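Local coordinates for protein SusD homolog (Bacteroides thetaiotaomicron VPI-5482, PDB 3IV0) that is of unknown function but, as an outer-membrane member of the SusD family, probably binds glycans at the cell surface, at residues L216-A221 with T452-G457; F137-F142 with T160-V165; H428-L433 with G437-R442; N223-Y228 with A379-N384. All coordinates share one frame; numbering follows the deposited sequence. Where two conformers were deposited one is given.

Contact 1: residues L216-A221 with T452-G457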
loop_
_atom_site.group_PDB
_atom_site.type_symbol
_atom_site.label_atom_id
_atom_site.label_comp_id
_atom_site.label_asym_id
_atom_site.label_seq_id
_atom_site.Cartn_x
_atom_site.Cartn_y
_atom_site.Cartn_z
ATOM N N LEU A 216 13.349 -3.120 -6.373
ATOM C CA LEU A 216 14.775 -3.276 -6.765
ATOM C C LEU A 216 14.905 -3.831 -8.186
ATOM O O LEU A 216 15.851 -3.502 -8.903
ATOM C CB LEU A 216 15.516 -4.154 -5.745
ATOM C CG LEU A 216 15.841 -3.383 -4.451
ATOM C CD1 LEU A 216 16.186 -4.330 -3.311
ATOM C CD2 LEU A 216 17.009 -2.427 -4.662
ATOM N N VAL A 217 13.957 -4.624 -8.636
ATOM C CA VAL A 217 13.951 -5.097 -10.026
ATOM C C VAL A 217 13.973 -3.917 -10.984
ATOM O O VAL A 217 14.682 -3.946 -11.988
ATOM C CB VAL A 217 12.693 -5.981 -10.308
ATOM C CG1 VAL A 217 12.431 -6.094 -11.840
ATOM C CG2 VAL A 217 12.882 -7.347 -9.681
ATOM N N GLN A 218 13.214 -2.862 -10.695
ATOM C CA GLN A 218 13.104 -1.708 -11.559
ATOM C C GLN A 218 14.316 -0.793 -11.447
ATOM O O GLN A 218 14.805 -0.263 -12.449
ATOM C CB GLN A 218 11.866 -0.892 -11.182
ATOM C CG GLN A 218 11.672 0.380 -12.002
ATOM C CD GLN A 218 11.551 0.140 -13.498
ATOM O OE1 GLN A 218 10.940 -0.848 -13.970
ATOM N NE2 GLN A 218 12.107 1.067 -14.255
ATOM N N PHE A 219 14.789 -0.551 -10.232
ATOM C CA PHE A 219 15.772 0.494 -9.984
ATOM C C PHE A 219 17.192 -0.000 -9.812
ATOM O O PHE A 219 18.116 0.802 -9.748
ATOM C CB PHE A 219 15.294 1.392 -8.837
ATOM C CG PHE A 219 14.081 2.173 -9.202
ATOM C CD1 PHE A 219 14.193 3.276 -10.005
ATOM C CD2 PHE A 219 12.823 1.781 -8.798
ATOM C CE1 PHE A 219 13.076 3.994 -10.374
ATOM C CE2 PHE A 219 11.707 2.496 -9.169
ATOM C CZ PHE A 219 11.846 3.604 -9.956
ATOM N N ASP A 220 17.373 -1.315 -9.726
ATOM C CA ASP A 220 18.689 -1.950 -9.782
ATOM C C ASP A 220 18.603 -3.166 -10.722
ATOM O O ASP A 220 18.912 -4.307 -10.370
ATOM C CB ASP A 220 19.138 -2.356 -8.403
ATOM C CG ASP A 220 20.576 -2.837 -8.365
ATOM O OD1 ASP A 220 21.434 -2.236 -9.066
ATOM O OD2 ASP A 220 20.870 -3.787 -7.621
ATOM N N ALA A 221 18.200 -2.879 -11.938
ATOM C CA ALA A 221 17.845 -3.926 -12.875
ATOM C C ALA A 221 18.972 -4.883 -13.222
ATOM O O ALA A 221 18.713 -6.008 -13.644
ATOM C CB ALA A 221 17.275 -3.321 -14.135
ATOM N N THR A 452 11.236 9.454 -20.720
ATOM C CA THR A 452 12.293 10.412 -20.378
ATOM C C THR A 452 11.958 11.090 -19.044
ATOM O O THR A 452 12.821 11.220 -18.186
ATOM C CB THR A 452 12.484 11.481 -21.452
ATOM O OG1 THR A 452 12.743 10.844 -22.721
ATOM C CG2 THR A 452 13.658 12.353 -21.086
ATOM N N ASN A 453 10.716 11.498 -18.878
ATOM C CA ASN A 453 10.307 12.155 -17.628
ATOM C C ASN A 453 10.427 11.194 -16.466
ATOM O O ASN A 453 10.992 11.558 -15.431
ATOM C CB ASN A 453 8.918 12.734 -17.757
ATOM C CG ASN A 453 8.879 13.995 -18.627
ATOM O OD1 ASN A 453 9.911 14.605 -18.905
ATOM N ND2 ASN A 453 7.697 14.408 -18.969
ATOM N N PHE A 454 10.007 9.961 -16.667
ATOM C CA PHE A 454 10.273 8.932 -15.651
ATOM C C PHE A 454 11.732 8.877 -15.290
ATOM O O PHE A 454 12.103 8.827 -14.088
ATOM C CB PHE A 454 9.818 7.591 -16.188
ATOM C CG PHE A 454 10.048 6.436 -15.259
ATOM C CD1 PHE A 454 11.248 5.741 -15.289
ATOM C CD2 PHE A 454 9.057 6.000 -14.418
ATOM C CE1 PHE A 454 11.447 4.636 -14.485
ATOM C CE2 PHE A 454 9.262 4.891 -13.615
ATOM C CZ PHE A 454 10.445 4.224 -13.631
ATOM N N ASN A 455 12.593 8.847 -16.299
ATOM C CA ASN A 455 14.023 8.687 -16.081
ATOM C C ASN A 455 14.648 9.825 -15.289
ATOM O O ASN A 455 15.683 9.633 -14.661
ATOM C CB ASN A 455 14.746 8.547 -17.438
ATOM C CG ASN A 455 14.466 7.237 -18.136
ATOM O OD1 ASN A 455 14.087 6.251 -17.506
ATOM N ND2 ASN A 455 14.726 7.202 -19.448
ATOM N N VAL A 456 14.053 11.005 -15.333
ATOM C CA VAL A 456 14.540 12.148 -14.574
ATOM C C VAL A 456 13.688 12.382 -13.307
ATOM O O VAL A 456 13.777 13.449 -12.697
ATOM C CB VAL A 456 14.668 13.449 -15.434
ATOM C CG1 VAL A 456 15.709 13.249 -16.541
ATOM C CG2 VAL A 456 13.370 13.905 -16.037
ATOM N N GLY A 457 12.925 11.395 -12.878
ATOM C CA GLY A 457 12.301 11.471 -11.566
ATOM C C GLY A 457 10.887 11.990 -11.537
ATOM O O GLY A 457 10.361 12.321 -10.452
#
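Phe219 and Asn455 are the closest backbone positions, yet their CA atoms stay 10.4 Å apart, so the ends of helices 202-219 and 451-455 are bridged by side chains alone. Phe454 spans most of that gap. Its CG stands anti to the backbone N (chi1 179°), sending the ring straight at the other helix, where the ring atom CZ lies 4.0 Å from CZ of Phe219. The two aromatic side chains arrive from opposite directions and their rings meet obliquely. Beside this pair the end of the Gln218 side chain lies against Phe454, with amide and ring planes at 90°. Gln218 does a second job within its own helix: its chain bends at chi2, and CG sits 3.5 Å above one face of the Phe219 ring, toward the rim. The interface is small, burying 98 Å² in all. It belongs to a wider aromatic cluster, since Trp459 meets both phenylalanine rings and Tyr440 meets Phe454 edge-to-face. One residue past Phe454, after Asn455, helix 451-455 ends in a Schellman motif with Gly457, at positive phi, as its C-prime residue; Gly457 N returns to Phe454 O and Ala458 N to Asn453 O.

Contact 2: residues F137-F142 with T160-V165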
loop_
_atom_site.group_PDB
_atom_site.type_symbol
_atom_site.label_atom_id
_atom_site.label_comp_id
_atom_site.label_asym_id
_atom_site.label_seq_id
_atom_site.Cartn_x
_atom_site.Cartn_y
_atom_site.Cartn_z
ATOM N N PHE A 137 7.756 3.111 2.181
ATOM C CA PHE A 137 6.723 4.038 1.735
ATOM C C PHE A 137 7.305 5.362 1.278
ATOM O O PHE A 137 6.825 5.974 0.288
ATOM C CB PHE A 137 5.699 4.264 2.859
ATOM C CG PHE A 137 4.508 3.337 2.787
ATOM C CD1 PHE A 137 4.661 1.983 2.609
ATOM C CD2 PHE A 137 3.231 3.847 2.896
ATOM C CE1 PHE A 137 3.555 1.164 2.523
ATOM C CE2 PHE A 137 2.121 3.032 2.805
ATOM C CZ PHE A 137 2.299 1.680 2.628
ATOM N N ILE A 138 8.324 5.879 1.959
ATOM C CA ILE A 138 8.884 7.150 1.530
ATOM C C ILE A 138 9.798 7.016 0.308
ATOM O O ILE A 138 9.900 7.945 -0.488
ATOM C CB ILE A 138 9.550 7.952 2.668
ATOM C CG1 ILE A 138 10.706 7.237 3.359
ATOM C CG2 ILE A 138 8.479 8.394 3.662
ATOM C CD1 ILE A 138 11.489 8.123 4.365
ATOM N N VAL A 139 10.458 5.880 0.133
ATOM C CA VAL A 139 11.202 5.656 -1.115
ATOM C C VAL A 139 10.226 5.640 -2.281
ATOM O O VAL A 139 10.470 6.264 -3.347
ATOM C CB VAL A 139 12.002 4.353 -1.071
ATOM C CG1 VAL A 139 12.458 3.965 -2.486
ATOM C CG2 VAL A 139 13.228 4.540 -0.142
ATOM N N ARG A 140 9.123 4.917 -2.158
ATOM C CA ARG A 140 8.169 4.859 -3.252
ATOM C C ARG A 140 7.644 6.234 -3.611
ATOM O O ARG A 140 7.326 6.495 -4.796
ATOM C CB ARG A 140 6.966 3.970 -2.938
ATOM C CG ARG A 140 7.206 2.506 -2.778
ATOM C CD ARG A 140 5.904 1.751 -2.862
ATOM N NE ARG A 140 4.954 2.198 -1.849
ATOM C CZ ARG A 140 3.777 1.606 -1.640
ATOM N NH1 ARG A 140 3.458 0.468 -2.262
ATOM N NH2 ARG A 140 2.931 2.108 -0.769
ATOM N N ALA A 141 7.454 7.113 -2.637
ATOM C CA ALA A 141 6.934 8.436 -2.903
ATOM C C ALA A 141 7.979 9.426 -3.345
ATOM O O ALA A 141 7.727 10.258 -4.223
ATOM C CB ALA A 141 6.183 8.995 -1.648
ATOM N N PHE A 142 9.171 9.361 -2.764
ATOM C CA PHE A 142 10.130 10.440 -2.907
ATOM C C PHE A 142 11.419 10.061 -3.608
ATOM O O PHE A 142 12.204 10.964 -3.964
ATOM C CB PHE A 142 10.460 11.069 -1.538
ATOM C CG PHE A 142 9.276 11.727 -0.865
ATOM C CD1 PHE A 142 8.807 12.955 -1.304
ATOM C CD2 PHE A 142 8.653 11.123 0.216
ATOM C CE1 PHE A 142 7.724 13.535 -0.698
ATOM C CE2 PHE A 142 7.561 11.713 0.805
ATOM C CZ PHE A 142 7.114 12.921 0.360
ATOM N N THR A 160 19.993 9.475 0.778
ATOM C CA THR A 160 20.707 8.254 0.395
ATOM C C THR A 160 20.057 7.589 -0.816
ATOM O O THR A 160 18.831 7.576 -0.957
ATOM C CB THR A 160 20.699 7.269 1.543
ATOM O OG1 THR A 160 21.459 7.835 2.629
ATOM C CG2 THR A 160 21.335 5.985 1.181
ATOM N N ASN A 161 20.877 7.102 -1.726
ATOM C CA ASN A 161 20.448 6.334 -2.883
ATOM C C ASN A 161 19.361 5.351 -2.491
ATOM O O ASN A 161 19.545 4.522 -1.619
ATOM C CB ASN A 161 21.667 5.576 -3.425
ATOM C CG ASN A 161 21.422 4.785 -4.688
ATOM O OD1 ASN A 161 20.310 4.388 -5.043
ATOM N ND2 ASN A 161 22.512 4.555 -5.416
HETATM N N MSE A 162 18.240 5.425 -3.185
HETATM C CA MSE A 162 17.071 4.603 -2.889
HETATM C C MSE A 162 17.375 3.121 -3.008
HETATM O O MSE A 162 16.795 2.344 -2.275
HETATM C CB MSE A 162 15.881 4.981 -3.809
HETATM C CG MSE A 162 16.145 4.864 -5.307
HETATM SE SE MSE A 162 14.685 5.250 -6.419
HETATM C CE MSE A 162 13.560 3.770 -5.973
ATOM N N VAL A 163 18.280 2.732 -3.908
ATOM C CA VAL A 163 18.658 1.319 -3.994
ATOM C C VAL A 163 19.313 0.843 -2.713
ATOM O O VAL A 163 19.013 -0.212 -2.223
ATOM C CB VAL A 163 19.574 1.088 -5.212
ATOM C CG1 VAL A 163 20.191 -0.274 -5.201
ATOM C CG2 VAL A 163 18.784 1.317 -6.504
ATOM N N ILE A 164 20.170 1.680 -2.129
ATOM C CA ILE A 164 20.792 1.348 -0.855
ATOM C C ILE A 164 19.785 1.244 0.263
ATOM O O ILE A 164 19.832 0.320 1.081
ATOM C CB ILE A 164 21.897 2.358 -0.462
ATOM C CG1 ILE A 164 23.029 2.292 -1.476
ATOM C CG2 ILE A 164 22.380 2.061 0.949
ATOM C CD1 ILE A 164 24.145 3.373 -1.246
ATOM N N VAL A 165 18.847 2.203 0.312
ATOM C CA VAL A 165 17.813 2.168 1.343
ATOM C C VAL A 165 17.044 0.852 1.239
ATOM O O VAL A 165 16.842 0.165 2.219
ATOM C CB VAL A 165 16.860 3.387 1.224
ATOM C CG1 VAL A 165 15.749 3.315 2.267
ATOM C CG2 VAL A 165 17.655 4.684 1.429
#
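No flat group takes part where Val139 meets Met162 and Val165; a flat pairing lies within helix 117-142, where the guanidinium NH2 of Arg140 lies 3.4 Å above one face of the Phe137 ring, offset toward the rim. The contact itself is aliphatic. Val139 faces the start of helix 162-167 at its closest approach, its CA 6.2 Å from that of Met162, and each of its methyls has a different partner. CG1, anti to the backbone N (chi1 165°), touches the selenomethionine Met162 at two points, with CE at 3.7 Å and CB at 3.8 Å. These two atoms can both reach one methyl because the turn about the CG-SE bond of Met162 (chi3 -68°) swings CE back. The other branch, CG2, slides past Val165 in the opposite direction and meets its CG1 at 3.7 Å. A serine in place of Val139 would probably open a gap beside Met162 CE or Val165 CG1 and put a hydroxyl among apolar groups. The approaching helix is fixed at its first turn by polar atoms: Asn161 is the N-cap, and its OD1 accepts from Val163 N at 2.9 Å, the donor lying 36° out of the carbonyl plane. Asp144 OD1 takes the N-H of Met162. All three contacting residues are buried, and these polar bonds sit apart from the methyl packing. The chemistry is consistent with apolar fit holding the pair, with the polar bonds placed at the start of helix 162-167.

Contact 3: residues H428-L433 with G437-R442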
loop_
_atom_site.group_PDB
_atom_site.type_symbol
_atom_site.label_atom_id
_atom_site.label_comp_id
_atom_site.label_asym_id
_atom_site.label_seq_id
_atom_site.Cartn_x
_atom_site.Cartn_y
_atom_site.Cartn_z
ATOM N N HIS A 428 -2.275 0.322 -4.668
ATOM C CA HIS A 428 -1.234 -0.338 -5.424
ATOM C C HIS A 428 -1.085 0.129 -6.862
ATOM O O HIS A 428 -0.032 -0.051 -7.425
ATOM C CB HIS A 428 -1.438 -1.849 -5.409
ATOM C CG HIS A 428 -1.239 -2.459 -4.069
ATOM N ND1 HIS A 428 0.025 -2.660 -3.550
ATOM C CD2 HIS A 428 -2.124 -2.832 -3.120
ATOM C CE1 HIS A 428 -0.108 -3.178 -2.333
ATOM N NE2 HIS A 428 -1.390 -3.303 -2.056
ATOM N N TYR A 429 -2.132 0.649 -7.478
ATOM C CA TYR A 429 -2.151 0.946 -8.889
ATOM C C TYR A 429 -0.937 1.714 -9.366
ATOM O O TYR A 429 -0.191 1.258 -10.249
ATOM C CB TYR A 429 -3.432 1.709 -9.209
ATOM C CG TYR A 429 -3.439 2.334 -10.585
ATOM C CD1 TYR A 429 -3.623 1.557 -11.730
ATOM C CD2 TYR A 429 -3.304 3.703 -10.722
ATOM C CE1 TYR A 429 -3.625 2.181 -13.012
ATOM C CE2 TYR A 429 -3.286 4.323 -11.972
ATOM C CZ TYR A 429 -3.491 3.571 -13.089
ATOM O OH TYR A 429 -3.469 4.263 -14.310
ATOM N N TYR A 430 -0.732 2.901 -8.800
ATOM C CA TYR A 430 0.321 3.745 -9.308
ATOM C C TYR A 430 1.688 3.125 -9.070
ATOM O O TYR A 430 2.574 3.180 -9.914
ATOM C CB TYR A 430 0.244 5.152 -8.700
ATOM C CG TYR A 430 1.390 6.002 -9.122
ATOM C CD1 TYR A 430 1.440 6.581 -10.379
ATOM C CD2 TYR A 430 2.450 6.202 -8.288
ATOM C CE1 TYR A 430 2.517 7.365 -10.756
ATOM C CE2 TYR A 430 3.513 6.967 -8.639
ATOM C CZ TYR A 430 3.564 7.552 -9.888
ATOM O OH TYR A 430 4.621 8.338 -10.288
ATOM N N TYR A 431 1.846 2.562 -7.881
ATOM C CA TYR A 431 3.122 2.019 -7.485
ATOM C C TYR A 431 3.470 0.781 -8.322
ATOM O O TYR A 431 4.633 0.609 -8.716
ATOM C CB TYR A 431 3.056 1.719 -5.996
ATOM C CG TYR A 431 3.003 2.958 -5.139
ATOM C CD1 TYR A 431 3.986 3.936 -5.232
ATOM C CD2 TYR A 431 2.026 3.117 -4.180
ATOM C CE1 TYR A 431 3.954 5.071 -4.427
ATOM C CE2 TYR A 431 1.997 4.244 -3.346
ATOM C CZ TYR A 431 2.989 5.175 -3.453
ATOM O OH TYR A 431 3.035 6.279 -2.592
ATOM N N ASP A 432 2.470 -0.024 -8.673
ATOM C CA ASP A 432 2.694 -1.154 -9.596
ATOM C C ASP A 432 3.143 -0.634 -10.957
ATOM O O ASP A 432 4.019 -1.213 -11.597
ATOM C CB ASP A 432 1.419 -1.969 -9.740
ATOM C CG ASP A 432 1.174 -2.910 -8.578
ATOM O OD1 ASP A 432 2.063 -3.110 -7.719
ATOM O OD2 ASP A 432 0.116 -3.580 -8.630
ATOM N N LEU A 433 2.513 0.441 -11.422
ATOM C CA LEU A 433 2.942 0.999 -12.682
ATOM C C LEU A 433 4.372 1.458 -12.643
ATOM O O LEU A 433 5.117 1.307 -13.637
ATOM C CB LEU A 433 2.037 2.155 -13.094
ATOM C CG LEU A 433 0.613 1.821 -13.514
ATOM C CD1 LEU A 433 -0.125 3.134 -13.753
ATOM C CD2 LEU A 433 0.591 0.999 -14.789
ATOM N N GLY A 437 7.615 -0.266 -14.740
ATOM C CA GLY A 437 7.893 0.576 -15.907
ATOM C C GLY A 437 6.656 0.807 -16.778
ATOM O O GLY A 437 6.719 1.465 -17.826
ATOM N N LYS A 438 5.512 0.344 -16.363
ATOM C CA LYS A 438 4.325 0.459 -17.181
ATOM C C LYS A 438 3.729 1.856 -17.115
ATOM O O LYS A 438 2.853 2.178 -17.908
ATOM C CB LYS A 438 3.292 -0.625 -16.833
ATOM C CG LYS A 438 3.713 -1.987 -17.362
ATOM C CD LYS A 438 2.821 -3.101 -16.889
ATOM C CE LYS A 438 2.971 -4.349 -17.740
ATOM N NZ LYS A 438 4.198 -5.127 -17.513
ATOM N N VAL A 439 4.194 2.687 -16.178
ATOM C CA VAL A 439 3.702 4.045 -16.009
ATOM C C VAL A 439 3.976 4.919 -17.222
ATOM O O VAL A 439 3.311 5.961 -17.397
ATOM C CB VAL A 439 4.227 4.696 -14.709
ATOM C CG1 VAL A 439 5.699 5.153 -14.802
ATOM C CG2 VAL A 439 3.308 5.880 -14.257
ATOM N N TYR A 440 4.936 4.510 -18.057
ATOM C CA TYR A 440 5.227 5.282 -19.272
ATOM C C TYR A 440 4.826 4.510 -20.518
ATOM O O TYR A 440 5.274 4.854 -21.618
ATOM C CB TYR A 440 6.701 5.715 -19.314
ATOM C CG TYR A 440 7.694 4.623 -19.115
ATOM C CD1 TYR A 440 7.967 3.716 -20.148
ATOM C CD2 TYR A 440 8.384 4.490 -17.922
ATOM C CE1 TYR A 440 8.862 2.733 -19.981
ATOM C CE2 TYR A 440 9.306 3.488 -17.740
ATOM C CZ TYR A 440 9.553 2.618 -18.803
ATOM O OH TYR A 440 10.436 1.585 -18.677
ATOM N N ASN A 441 3.917 3.543 -20.389
ATOM C CA ASN A 441 3.479 2.710 -21.499
ATOM C C ASN A 441 1.970 2.814 -21.660
ATOM O O ASN A 441 1.212 2.358 -20.816
ATOM C CB ASN A 441 3.919 1.261 -21.240
ATOM C CG ASN A 441 3.751 0.370 -22.443
ATOM O OD1 ASN A 441 2.844 0.563 -23.256
ATOM N ND2 ASN A 441 4.599 -0.654 -22.525
ATOM N N ARG A 442 1.523 3.432 -22.752
ATOM C CA ARG A 442 0.095 3.626 -22.979
ATOM C C ARG A 442 -0.694 2.318 -23.149
ATOM O O ARG A 442 -1.908 2.309 -23.004
ATOM C CB ARG A 442 -0.131 4.542 -24.190
ATOM C CG ARG A 442 -1.526 5.114 -24.268
ATOM C CD ARG A 442 -1.646 6.078 -25.440
ATOM N NE ARG A 442 -0.692 7.179 -25.316
ATOM C CZ ARG A 442 -0.882 8.268 -24.572
ATOM N NH1 ARG A 442 -2.002 8.424 -23.882
ATOM N NH2 ARG A 442 0.045 9.208 -24.530
#
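Leu433, Val439 and Lys438 account for most of the 235 Å² buried where the chain leaves helix 429-436 and folds back on its last turns. Leu433 contributes the largest share through both backbone and side chain. Its carbonyl O accepts from Val439 N at 3.0 Å, with an N-H...O angle of 139°, and its CB lies 3.7 Å from Val439 CB. Further out, its CD2 meets Lys438 CB at 3.8 Å, the two side chains crossing at about a right angle. The other branch, CD1, covers one face of the Tyr429 ring. Val439 stands with CG2 anti to its backbone N, which carries that methyl to 3.9 Å from Tyr430 CE1 as well as against Leu433 CB. Gly437 suits the reversal: its phi is 75°, and a CB there would clash with Tyr440 OH, while Gly437 O lies over the centre of the Tyr440 ring. Of its side chain, Lys438 offers CB to Leu433; its amino end turns away to cation-pi contacts with Tyr444 and Phe416. Around this turn, helix 408-422 supplies Phe416 to pack on Leu433, helix 451-455 brings Phe454 onto Val439, and Met449 pairs with the Val439 backbone in the intervening loop.

Contact 4: residues N223-Y228 with A379-N384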
loop_
_atom_site.group_PDB
_atom_site.type_symbol
_atom_site.label_atom_id
_atom_site.label_comp_id
_atom_site.label_asym_id
_atom_site.label_seq_id
_atom_site.Cartn_x
_atom_site.Cartn_y
_atom_site.Cartn_z
ATOM N N ASN A 223 20.566 -6.586 -11.362
ATOM C CA ASN A 223 20.452 -7.681 -10.425
ATOM C C ASN A 223 19.013 -8.231 -10.364
ATOM O O ASN A 223 18.655 -8.922 -9.422
ATOM C CB ASN A 223 20.927 -7.246 -9.040
ATOM C CG ASN A 223 22.385 -6.865 -9.040
ATOM O OD1 ASN A 223 22.770 -5.742 -8.653
ATOM N ND2 ASN A 223 23.212 -7.789 -9.494
ATOM N N LYS A 224 18.221 -7.960 -11.382
ATOM C CA LYS A 224 16.827 -8.352 -11.326
ATOM C C LYS A 224 16.595 -9.865 -11.196
ATOM O O LYS A 224 15.654 -10.289 -10.545
ATOM C CB LYS A 224 16.072 -7.740 -12.477
ATOM C CG LYS A 224 16.370 -8.322 -13.866
ATOM C CD LYS A 224 15.583 -7.602 -14.947
ATOM C CE LYS A 224 15.641 -8.343 -16.262
ATOM N NZ LYS A 224 17.015 -8.366 -16.843
ATOM N N GLU A 225 17.438 -10.696 -11.792
ATOM C CA GLU A 225 17.240 -12.135 -11.642
ATOM C C GLU A 225 17.290 -12.555 -10.187
ATOM O O GLU A 225 16.437 -13.321 -9.746
ATOM C CB GLU A 225 18.276 -12.898 -12.488
ATOM C CG GLU A 225 18.407 -14.409 -12.199
ATOM C CD GLU A 225 19.441 -15.067 -13.129
ATOM O OE1 GLU A 225 19.053 -15.515 -14.225
ATOM O OE2 GLU A 225 20.640 -15.095 -12.771
ATOM N N GLN A 226 18.251 -12.066 -9.419
ATOM C CA GLN A 226 18.310 -12.362 -8.030
ATOM C C GLN A 226 17.095 -11.818 -7.267
ATOM O O GLN A 226 16.590 -12.481 -6.402
ATOM C CB GLN A 226 19.592 -11.834 -7.372
ATOM C CG GLN A 226 19.766 -12.305 -5.947
ATOM C CD GLN A 226 19.812 -13.830 -5.828
ATOM O OE1 GLN A 226 20.687 -14.466 -6.414
ATOM N NE2 GLN A 226 18.862 -14.424 -5.095
ATOM N N TYR A 227 16.677 -10.595 -7.557
ATOM C CA TYR A 227 15.502 -10.076 -6.839
ATOM C C TYR A 227 14.263 -10.918 -7.119
ATOM O O TYR A 227 13.492 -11.219 -6.202
ATOM C CB TYR A 227 15.277 -8.602 -7.197
ATOM C CG TYR A 227 16.462 -7.698 -6.832
ATOM C CD1 TYR A 227 17.030 -7.743 -5.585
ATOM C CD2 TYR A 227 16.983 -6.779 -7.754
ATOM C CE1 TYR A 227 18.120 -6.921 -5.253
ATOM C CE2 TYR A 227 18.073 -5.977 -7.411
ATOM C CZ TYR A 227 18.622 -6.072 -6.180
ATOM O OH TYR A 227 19.695 -5.269 -5.813
ATOM N N TYR A 228 14.037 -11.298 -8.364
ATOM C CA TYR A 228 12.921 -12.163 -8.681
ATOM C C TYR A 228 13.052 -13.514 -7.984
ATOM O O TYR A 228 12.084 -14.029 -7.444
ATOM C CB TYR A 228 12.788 -12.357 -10.199
ATOM C CG TYR A 228 12.133 -11.220 -10.962
ATOM C CD1 TYR A 228 10.903 -10.694 -10.590
ATOM C CD2 TYR A 228 12.702 -10.739 -12.137
ATOM C CE1 TYR A 228 10.281 -9.723 -11.351
ATOM C CE2 TYR A 228 12.088 -9.768 -12.887
ATOM C CZ TYR A 228 10.868 -9.260 -12.506
ATOM O OH TYR A 228 10.242 -8.295 -13.278
ATOM N N ALA A 379 6.675 -15.799 -13.400
ATOM C CA ALA A 379 6.494 -15.566 -14.805
ATOM C C ALA A 379 7.665 -14.793 -15.403
ATOM O O ALA A 379 8.120 -15.069 -16.521
ATOM C CB ALA A 379 5.167 -14.868 -15.067
ATOM N N ALA A 380 8.259 -13.894 -14.634
ATOM C CA ALA A 380 9.345 -13.057 -15.154
ATOM C C ALA A 380 10.588 -13.899 -15.297
ATOM O O ALA A 380 11.354 -13.706 -16.253
ATOM C CB ALA A 380 9.602 -11.845 -14.199
ATOM N N LEU A 381 10.774 -14.864 -14.435
ATOM C CA LEU A 381 11.918 -15.753 -14.515
ATOM C C LEU A 381 11.772 -16.769 -15.631
ATOM O O LEU A 381 12.782 -17.200 -16.184
ATOM C CB LEU A 381 12.148 -16.471 -13.212
ATOM C CG LEU A 381 12.683 -15.554 -12.092
ATOM C CD1 LEU A 381 12.529 -16.238 -10.737
ATOM C CD2 LEU A 381 14.161 -15.095 -12.318
ATOM N N GLY A 382 10.536 -17.172 -15.922
ATOM C CA GLY A 382 10.226 -18.059 -17.052
ATOM C C GLY A 382 10.534 -19.504 -16.730
ATOM O O GLY A 382 10.548 -20.359 -17.638
ATOM N N THR A 383 10.752 -19.793 -15.460
ATOM C CA THR A 383 11.200 -21.090 -15.011
ATOM C C THR A 383 10.053 -22.041 -14.672
ATOM O O THR A 383 10.268 -23.232 -14.555
ATOM C CB THR A 383 12.094 -20.938 -13.771
ATOM O OG1 THR A 383 11.424 -20.132 -12.806
ATOM C CG2 THR A 383 13.405 -20.271 -14.124
ATOM N N ASN A 384 8.834 -21.532 -14.496
ATOM C CA ASN A 384 7.740 -22.395 -14.092
ATOM C C ASN A 384 6.409 -21.704 -14.328
ATOM O O ASN A 384 5.713 -21.304 -13.384
ATOM C CB ASN A 384 7.898 -22.750 -12.609
ATOM C CG ASN A 384 7.026 -23.894 -12.163
ATOM O OD1 ASN A 384 6.117 -24.317 -12.868
ATOM N ND2 ASN A 384 7.268 -24.366 -10.929
#
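A CH-pi contact joins Ala380 to Tyr228: the alanine CB lies 3.5 Å from the ring centroid and 18° off the ring normal, which places the methyl over the face. It is shifted toward the phenol end, with the ring atom CZ its nearest neighbour at 3.3 Å. With CG of Tyr228 beside the backbone N (chi1 -79°), the ring turns one face to Ala380. The second kind of interaction is aliphatic packing at the root of the same side chain, where Tyr228 CB meets Leu381 CG at 3.7 Å. Leu381 CD2 adds a van der Waals contact with the backbone, lying 3.9 Å from the carbonyl O of Glu225. An alanine replacing Tyr228 would probably keep the CB packing on Leu381 but leave the Ala380 methyl without its aromatic cover. No polar pair takes part between the segments, and the contact lies near the surface. Gly382, at positive phi, ends helix 367-381 directly after Leu381. Tyr228 also packs on Leu214 and Val217 of helix 202-219, Ala379 turns to helix 408-422, and Leu381 reaches on to Arg229 and Val232, so the contact joins the first turn of helix 224-238 to the last turn of helix 367-381.

From the N terminus, contact 2 comes first, closing a 17-residue loop between helices 117-142 and 162-167 before any other contact opens. Contact 1 then opens at 216-221 and closes at 452-457, enclosing 230 residues. Contact 4 and contact 3 both nest inside that span, one after the other, and none cross. Contact 1 is the hub. Phe219 CD2 touches Met162 CE of contact 2 at 3.5 Å, Asp220 OD2 bonds to Tyr227 OH of contact 4, and Phe454 CD2 packs on Val439 CG1 of contact 3. Contacts 2 and 3 are also linked directly by the Arg140-Tyr431 cation-pi pair, tying the N-terminal helices to the SusD-family C-terminal part.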